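Local coordinates for SusD superfamily protein (Bacteroides vulgatus, PDB 3MYV) that probably binds polysaccharide at the outer membrane for uptake by the bacterium, at residues 30-34 against 35-39; 120-123 against 124-128; 228-231 against 232-235. All coordinates share one frame; numbering follows the deposited sequence.

Contact 1 (30-34 against 35-39). With EDO (1,2-ethanediol), chain I.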
# COMPACT_ATOMS: atom_id res chain seq x y z
N SER A 30 -10.24 -7.69 6.66
CA SER A 30 -9.33 -8.54 5.87
C SER A 30 -9.54 -8.36 4.37
O SER A 30 -8.62 -8.56 3.59
CB SER A 30 -9.50 -10.01 6.24
OG SER A 30 -10.84 -10.41 5.98
N GLY A 31 -10.74 -7.90 3.97
CA GLY A 31 -11.03 -7.59 2.58
C GLY A 31 -10.33 -6.35 2.02
O GLY A 31 -10.35 -6.14 0.78
N TYR A 32 -9.77 -5.51 2.89
CA TYR A 32 -9.04 -4.31 2.46
C TYR A 32 -7.63 -4.28 3.11
O TYR A 32 -6.78 -5.07 2.71
CB TYR A 32 -9.91 -3.05 2.69
CG TYR A 32 -9.41 -1.73 2.09
CD1 TYR A 32 -8.46 -1.71 1.05
CD2 TYR A 32 -9.92 -0.51 2.54
CE1 TYR A 32 -8.00 -0.48 0.50
CE2 TYR A 32 -9.48 0.71 2.00
CZ TYR A 32 -8.52 0.72 0.99
OH TYR A 32 -8.09 1.90 0.44
N TYR A 33 -7.39 -3.45 4.12
CA TYR A 33 -6.05 -3.35 4.71
C TYR A 33 -5.73 -4.37 5.82
O TYR A 33 -4.63 -4.38 6.38
CB TYR A 33 -5.77 -1.91 5.14
CG TYR A 33 -5.22 -1.05 4.01
CD1 TYR A 33 -3.95 -1.32 3.48
CD2 TYR A 33 -5.96 -0.02 3.46
CE1 TYR A 33 -3.43 -0.57 2.46
CE2 TYR A 33 -5.44 0.73 2.41
CZ TYR A 33 -4.17 0.44 1.92
OH TYR A 33 -3.64 1.17 0.88
N GLY A 34 -6.68 -5.24 6.14
CA GLY A 34 -6.38 -6.38 7.00
C GLY A 34 -5.59 -7.49 6.32
O GLY A 34 -4.94 -8.29 7.01
N ALA A 35 -5.65 -7.55 4.99
CA ALA A 35 -4.97 -8.59 4.22
C ALA A 35 -4.98 -8.35 2.70
O ALA A 35 -3.93 -8.40 2.06
CB ALA A 35 -5.59 -9.97 4.52
N ALA A 36 -6.16 -8.15 2.11
CA ALA A 36 -6.29 -8.21 0.64
C ALA A 36 -5.36 -7.27 -0.13
O ALA A 36 -4.84 -7.65 -1.17
CB ALA A 36 -7.74 -8.01 0.18
N MSE A 37 -5.17 -6.05 0.37
CA MSE A 37 -4.33 -5.05 -0.36
C MSE A 37 -2.89 -5.58 -0.51
O MSE A 37 -2.25 -5.37 -1.55
CB MSE A 37 -4.30 -3.70 0.37
CG MSE A 37 -5.08 -2.56 -0.18
SE MSE A 37 -5.28 -2.29 -2.07
CE MSE A 37 -3.65 -2.92 -2.82
N PHE A 38 -2.43 -6.29 0.49
CA PHE A 38 -1.07 -6.79 0.53
C PHE A 38 -0.95 -8.01 -0.33
O PHE A 38 0.03 -8.14 -1.05
CB PHE A 38 -0.65 -7.04 1.98
CG PHE A 38 -0.77 -5.81 2.84
CD1 PHE A 38 0.12 -4.77 2.69
CD2 PHE A 38 -1.78 -5.69 3.76
CE1 PHE A 38 -0.00 -3.62 3.44
CE2 PHE A 38 -1.92 -4.56 4.52
CZ PHE A 38 -1.04 -3.52 4.37
N ALA A 39 -1.94 -8.89 -0.27
CA ALA A 39 -1.98 -10.03 -1.18
C ALA A 39 -1.86 -9.55 -2.61
O ALA A 39 -1.14 -10.11 -3.43
CB ALA A 39 -3.25 -10.83 -0.97
C1 EDO I . -0.02 -0.77 0.78
O1 EDO I . 0.68 -0.92 -0.45
C2 EDO I . 0.10 0.67 1.29
O2 EDO I . -0.89 1.56 0.68
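Ala-36 N lies 2.9 Å from Ser-30 O and Met-37 N 3.0 Å from Tyr-32 O, the latter with a nearly straight N-H...O angle of 166°; these two backbone hydrogen bonds fold the loop through Ala-35 against the start of helix 36-43. Tyr-32 to Ala-35 form a type I beta turn, and Ala-35 is the N-cap residue of the helix.

The apolar contacts centre on Met-37, a selenomethionine. Its CG sits over one face of the Tyr-33 ring, 3.9 Å from the ring centroid, a CH-pi contact. Tyr-32 turns its CG anti to the backbone N (chi1 -170°), which lays its ring alongside the same chain; Tyr-32 CE1 meets Met-37 CG at 3.6 Å. Met-37 SE faces the edge of the Tyr-32 ring, completing a Met-aromatic contact.

The aromatic pair across the contact is offset edge-to-face: Tyr-33 turns its edge to the face of Phe-38, centroids 5.8 Å apart and planes at 64°.

The two hydroxyls reach a neighbouring helix: Tyr-32 OH and Tyr-33 OH both bond to Asp-123 of helix 103-128, and Tyr-33 OH also accepts from ethanediol O2 at 2.8 Å. A leucine in place of Tyr-33 would probably leave Asp-123 short of one hydroxyl and Met-37 CG without its aromatic face. The arrangement is a type I beta turn leading into a helix N-terminus, buried inside this SusD-family protein.

Contact 2 (120-123 against 124-128). With EDO (1,2-ethanediol), chain I.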
# COMPACT_ATOMS: atom_id res chain seq x y z
N CYS A 120 -8.54 5.78 -0.20
CA CYS A 120 -9.52 4.87 -0.77
C CYS A 120 -9.61 5.06 -2.28
O CYS A 120 -9.54 4.09 -3.05
CB CYS A 120 -10.89 5.12 -0.16
SG CYS A 120 -11.02 4.54 1.55
N GLN A 121 -9.76 6.30 -2.71
CA GLN A 121 -9.87 6.53 -4.16
C GLN A 121 -8.60 6.14 -4.89
O GLN A 121 -8.64 5.62 -6.03
CB GLN A 121 -10.28 7.96 -4.45
CG GLN A 121 -10.74 8.15 -5.93
CD GLN A 121 -12.11 7.53 -6.20
OE1 GLN A 121 -13.09 7.89 -5.54
NE2 GLN A 121 -12.19 6.65 -7.22
N PHE A 122 -7.45 6.37 -4.26
CA PHE A 122 -6.15 6.01 -4.86
C PHE A 122 -6.05 4.50 -5.08
O PHE A 122 -5.70 4.05 -6.16
CB PHE A 122 -4.98 6.54 -4.01
CG PHE A 122 -3.61 6.03 -4.45
CD1 PHE A 122 -3.08 6.38 -5.69
CD2 PHE A 122 -2.82 5.29 -3.59
CE1 PHE A 122 -1.81 5.94 -6.07
CE2 PHE A 122 -1.55 4.86 -3.96
CZ PHE A 122 -1.05 5.19 -5.21
N ASP A 123 -6.40 3.74 -4.05
CA ASP A 123 -6.39 2.29 -4.14
C ASP A 123 -7.34 1.78 -5.23
O ASP A 123 -6.94 0.97 -6.09
CB ASP A 123 -6.68 1.68 -2.78
CG ASP A 123 -5.49 1.79 -1.82
OD1 ASP A 123 -4.34 1.94 -2.32
OD2 ASP A 123 -5.69 1.74 -0.58
N LEU A 124 -8.56 2.32 -5.27
CA LEU A 124 -9.48 2.00 -6.38
C LEU A 124 -8.90 2.30 -7.74
O LEU A 124 -9.12 1.55 -8.70
CB LEU A 124 -10.82 2.72 -6.23
CG LEU A 124 -11.72 2.19 -5.10
CD1 LEU A 124 -12.82 3.23 -4.72
CD2 LEU A 124 -12.33 0.83 -5.45
N THR A 125 -8.17 3.40 -7.84
CA THR A 125 -7.59 3.83 -9.09
C THR A 125 -6.47 2.88 -9.52
O THR A 125 -6.40 2.46 -10.69
CB THR A 125 -7.09 5.27 -9.02
OG1 THR A 125 -8.16 6.13 -8.57
CG2 THR A 125 -6.55 5.72 -10.36
N ARG A 126 -5.58 2.52 -8.59
CA ARG A 126 -4.51 1.60 -8.99
C ARG A 126 -4.93 0.13 -9.16
O ARG A 126 -4.22 -0.64 -9.80
CB ARG A 126 -3.27 1.73 -8.12
CG ARG A 126 -3.48 1.43 -6.66
CD ARG A 126 -2.16 1.68 -5.95
NE ARG A 126 -2.35 1.60 -4.52
CZ ARG A 126 -1.40 1.45 -3.60
NH1 ARG A 126 -0.15 1.27 -3.94
NH2 ARG A 126 -1.72 1.43 -2.31
N CYS A 127 -6.06 -0.26 -8.55
CA CYS A 127 -6.60 -1.59 -8.74
C CYS A 127 -7.51 -1.72 -9.98
O CYS A 127 -7.52 -2.79 -10.60
CB CYS A 127 -7.36 -2.03 -7.50
SG CYS A 127 -6.32 -2.29 -6.08
N PHE A 128 -8.26 -0.67 -10.34
CA PHE A 128 -9.24 -0.78 -11.44
C PHE A 128 -8.94 -0.00 -12.73
O PHE A 128 -9.61 -0.21 -13.73
CB PHE A 128 -10.65 -0.45 -10.92
CG PHE A 128 -11.13 -1.43 -9.91
CD1 PHE A 128 -11.76 -2.62 -10.31
CD2 PHE A 128 -10.91 -1.22 -8.56
CE1 PHE A 128 -12.18 -3.54 -9.37
CE2 PHE A 128 -11.33 -2.17 -7.60
CZ PHE A 128 -11.96 -3.32 -8.02
C1 EDO I . -0.02 -0.77 0.78
O1 EDO I . 0.68 -0.92 -0.45
C2 EDO I . 0.10 0.67 1.29
O2 EDO I . -0.89 1.56 0.68
O HOH W 1 -10.49 5.64 -9.80
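A salt bridge between residues three apart on helix 103-128, Asp-123 and Arg-126, is backed by an aromatic ring one position earlier, Phe-122. Asp-123 OD1 alone takes both nitrogens of the side-on grip: Arg-126 NH2 stands 2.7 Å from Asp-123 OD1, and Arg-126 NE 3.0 Å from it. Carboxylate and guanidinium planes differ by 15°, and OD1 lies in the guanidinium plane, so the two groups are nearly coplanar; both nitrogens meet OD1 nearly along its C-O axis.

Arg-126 reaches this position with CG between the backbone N and the carbonyl carbon (chi1 61°), after which the chain runs extended to NE. Phe-122 then lies over one guanidinium face: its CE2 is 3.4 Å from Arg-126 CZ, the planes 26° apart, while Arg-126 CD sits over the phenyl face, 4.1 Å from the centroid. Phe-399 supplies a cation-pi partner to Arg-126, and Tyr-202 packs edge-to-face on Phe-122. With Asp-123 OD2 taken by the hydroxyls of Tyr-32 and Tyr-33, four hydrogen bonds hold the carboxylate and would be expected to favour its charged form. Arg-126 NH2 also donates to ethanediol O2 at 3.1 Å, in the guanidinium plane.

On another side of the helix, Thr-125 OG1 bonds back to Gln-121 O at 2.6 Å while its own N approaches that carbonyl from the opposite face, at 2.9 Å from Gln-121 O. A water joins Thr-125 OG1 to Gln-121 NE2, which also donates to Pro-143 O, while Gln-121 OE1 accepts from Ile-145 N. Backbone bonds from Leu-124 to Cys-120, Arg-126 to Phe-122 and Cys-127 to Asp-123 keep the frame regular. The pattern is typical of a buried alpha helix with an intrahelical salt bridge and a threonine hydroxyl turned back to the carbonyl four residues earlier.

Contact 3 (228-231 against 232-235). With EDO (1,2-ethanediol), chain H.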
# COMPACT_ATOMS: atom_id res chain seq x y z
N LEU A 228 14.60 6.09 11.34
CA LEU A 228 14.85 4.79 10.74
C LEU A 228 15.31 3.79 11.80
O LEU A 228 16.10 4.13 12.67
CB LEU A 228 15.93 4.88 9.67
CG LEU A 228 15.57 5.63 8.41
CD1 LEU A 228 16.81 5.72 7.52
CD2 LEU A 228 14.39 4.95 7.70
N TYR A 229 14.82 2.57 11.72
CA TYR A 229 15.35 1.47 12.57
C TYR A 229 16.80 1.18 12.23
O TYR A 229 17.11 0.92 11.08
CB TYR A 229 14.55 0.16 12.39
CG TYR A 229 13.08 0.37 12.54
CD1 TYR A 229 12.57 0.93 13.70
CD2 TYR A 229 12.19 0.07 11.52
CE1 TYR A 229 11.23 1.19 13.83
CE2 TYR A 229 10.82 0.31 11.66
CZ TYR A 229 10.36 0.87 12.83
OH TYR A 229 9.03 1.19 13.00
N PRO A 230 17.69 1.17 13.24
CA PRO A 230 19.08 0.76 13.01
C PRO A 230 19.17 -0.70 12.61
O PRO A 230 18.27 -1.50 12.93
CB PRO A 230 19.76 0.94 14.38
CG PRO A 230 18.82 1.68 15.21
CD PRO A 230 17.46 1.64 14.62
N HIS A 231 20.26 -1.01 11.91
CA HIS A 231 20.58 -2.35 11.44
C HIS A 231 20.31 -3.42 12.54
O HIS A 231 19.61 -4.41 12.31
CB HIS A 231 22.05 -2.38 11.02
CG HIS A 231 22.52 -3.72 10.54
ND1 HIS A 231 22.36 -4.13 9.24
CD2 HIS A 231 23.15 -4.73 11.18
CE1 HIS A 231 22.89 -5.34 9.09
NE2 HIS A 231 23.36 -5.73 10.27
N GLU A 232 20.85 -3.17 13.72
CA GLU A 232 20.82 -4.15 14.84
C GLU A 232 19.45 -4.29 15.48
O GLU A 232 19.23 -5.23 16.22
CB GLU A 232 21.80 -3.80 15.97
CG GLU A 232 22.97 -2.97 15.60
CD GLU A 232 22.61 -1.49 15.43
OE1 GLU A 232 22.21 -0.81 16.43
OE2 GLU A 232 22.73 -1.03 14.29
N LYS A 233 18.55 -3.35 15.21
CA LYS A 233 17.21 -3.36 15.78
C LYS A 233 16.12 -3.61 14.74
O LYS A 233 14.93 -3.54 15.06
CB LYS A 233 16.94 -2.00 16.42
CG LYS A 233 18.00 -1.55 17.38
CD LYS A 233 17.84 -2.20 18.72
CE LYS A 233 18.70 -1.49 19.75
NZ LYS A 233 18.88 -2.34 20.95
N TYR A 234 16.51 -3.83 13.50
CA TYR A 234 15.55 -3.97 12.39
C TYR A 234 14.59 -5.16 12.54
O TYR A 234 13.36 -5.00 12.45
CB TYR A 234 16.31 -4.08 11.06
CG TYR A 234 15.45 -4.03 9.83
CD1 TYR A 234 15.05 -2.83 9.27
CD2 TYR A 234 15.03 -5.21 9.20
CE1 TYR A 234 14.30 -2.80 8.11
CE2 TYR A 234 14.27 -5.19 8.07
CZ TYR A 234 13.89 -3.98 7.54
OH TYR A 234 13.14 -3.96 6.40
N VAL A 235 15.13 -6.35 12.81
CA VAL A 235 14.25 -7.52 12.95
C VAL A 235 13.27 -7.33 14.11
O VAL A 235 12.06 -7.56 13.96
CB VAL A 235 15.05 -8.82 13.10
CG1 VAL A 235 14.12 -9.99 13.45
CG2 VAL A 235 15.81 -9.12 11.83
C1 EDO H . 7.56 -0.98 10.64
O1 EDO H . 7.19 0.17 11.41
C2 EDO H . 8.02 -2.11 11.56
O2 EDO H . 6.93 -2.54 12.36
O HOH W 2 18.08 -6.68 13.27
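Pro-230 and Lys-233 are joined through their backbones in a tight turn: Lys-233 N lies 2.9 Å from Pro-230 O. One residue on, Tyr-234 N reaches His-231 O at 3.4 Å, a weak bond despite its straight N-H...O angle of 164°.

Water-mediated contact reinforces the same carbonyl. A water donates to His-231 O at 2.9 Å and accepts from Val-235 N at 3.0 Å, bridging the turn where the direct bond is long.

Apolar contacts are sparse. Lys-233 CG rests 4.0 Å from Pro-230 CG, the two side chains passing at a slant, and Tyr-229 CB lies 4.4 Å from Tyr-234 CD1. A separate van der Waals contact brings a carboxylate to the proline ring: the bend of Glu-232 at chi2 (78°) folds the group back so that Glu-232 OE2 lies 3.6 Å from Pro-230 CB.

The ends of several side chains find polar partners farther off. His-231 ND1 bonds to Arg-366 O, and Tyr-234 OH to Glu-390. Tyr-229 OH and ethanediol O1 are 2.6 Å apart in a hydrogen bond, the diol oxygen lying near the ring plane. In aromatic packing, the Tyr-234 ring meets Trp-238 edge-to-face.

Since backbone carbonyls are the acceptors within the turn, its shape probably depends more on backbone bonds than on charge; Glu-232 and Lys-233 touch Pro-230 through the carboxylate and through CB and CG, while the bond from His-231 ND1 to a carbonyl implies that ND1 probably carries the hydrogen.

Contacts 1 and 2 are buried and adjoin each other, with centres about 13 Å apart; contact 3 is a surface turn whose centre lies about 26 Å from that of contact 1 and 32 Å from that of contact 2. Contact 1 is a loop and the start of helix 36-43, contact 2 lies wholly within helix 103-128, and they meet at Asp-123 and share one ethanediol molecule, so rings, hydroxyls and a salt bridge pack together. Contact 3 belongs to the loop between helix 206-223 and strand 248-252 and relies on backbone carbonyls and water. The Asp-123 charge is paired, whereas at the surface Glu-232 and Lys-233 lie beside a proline.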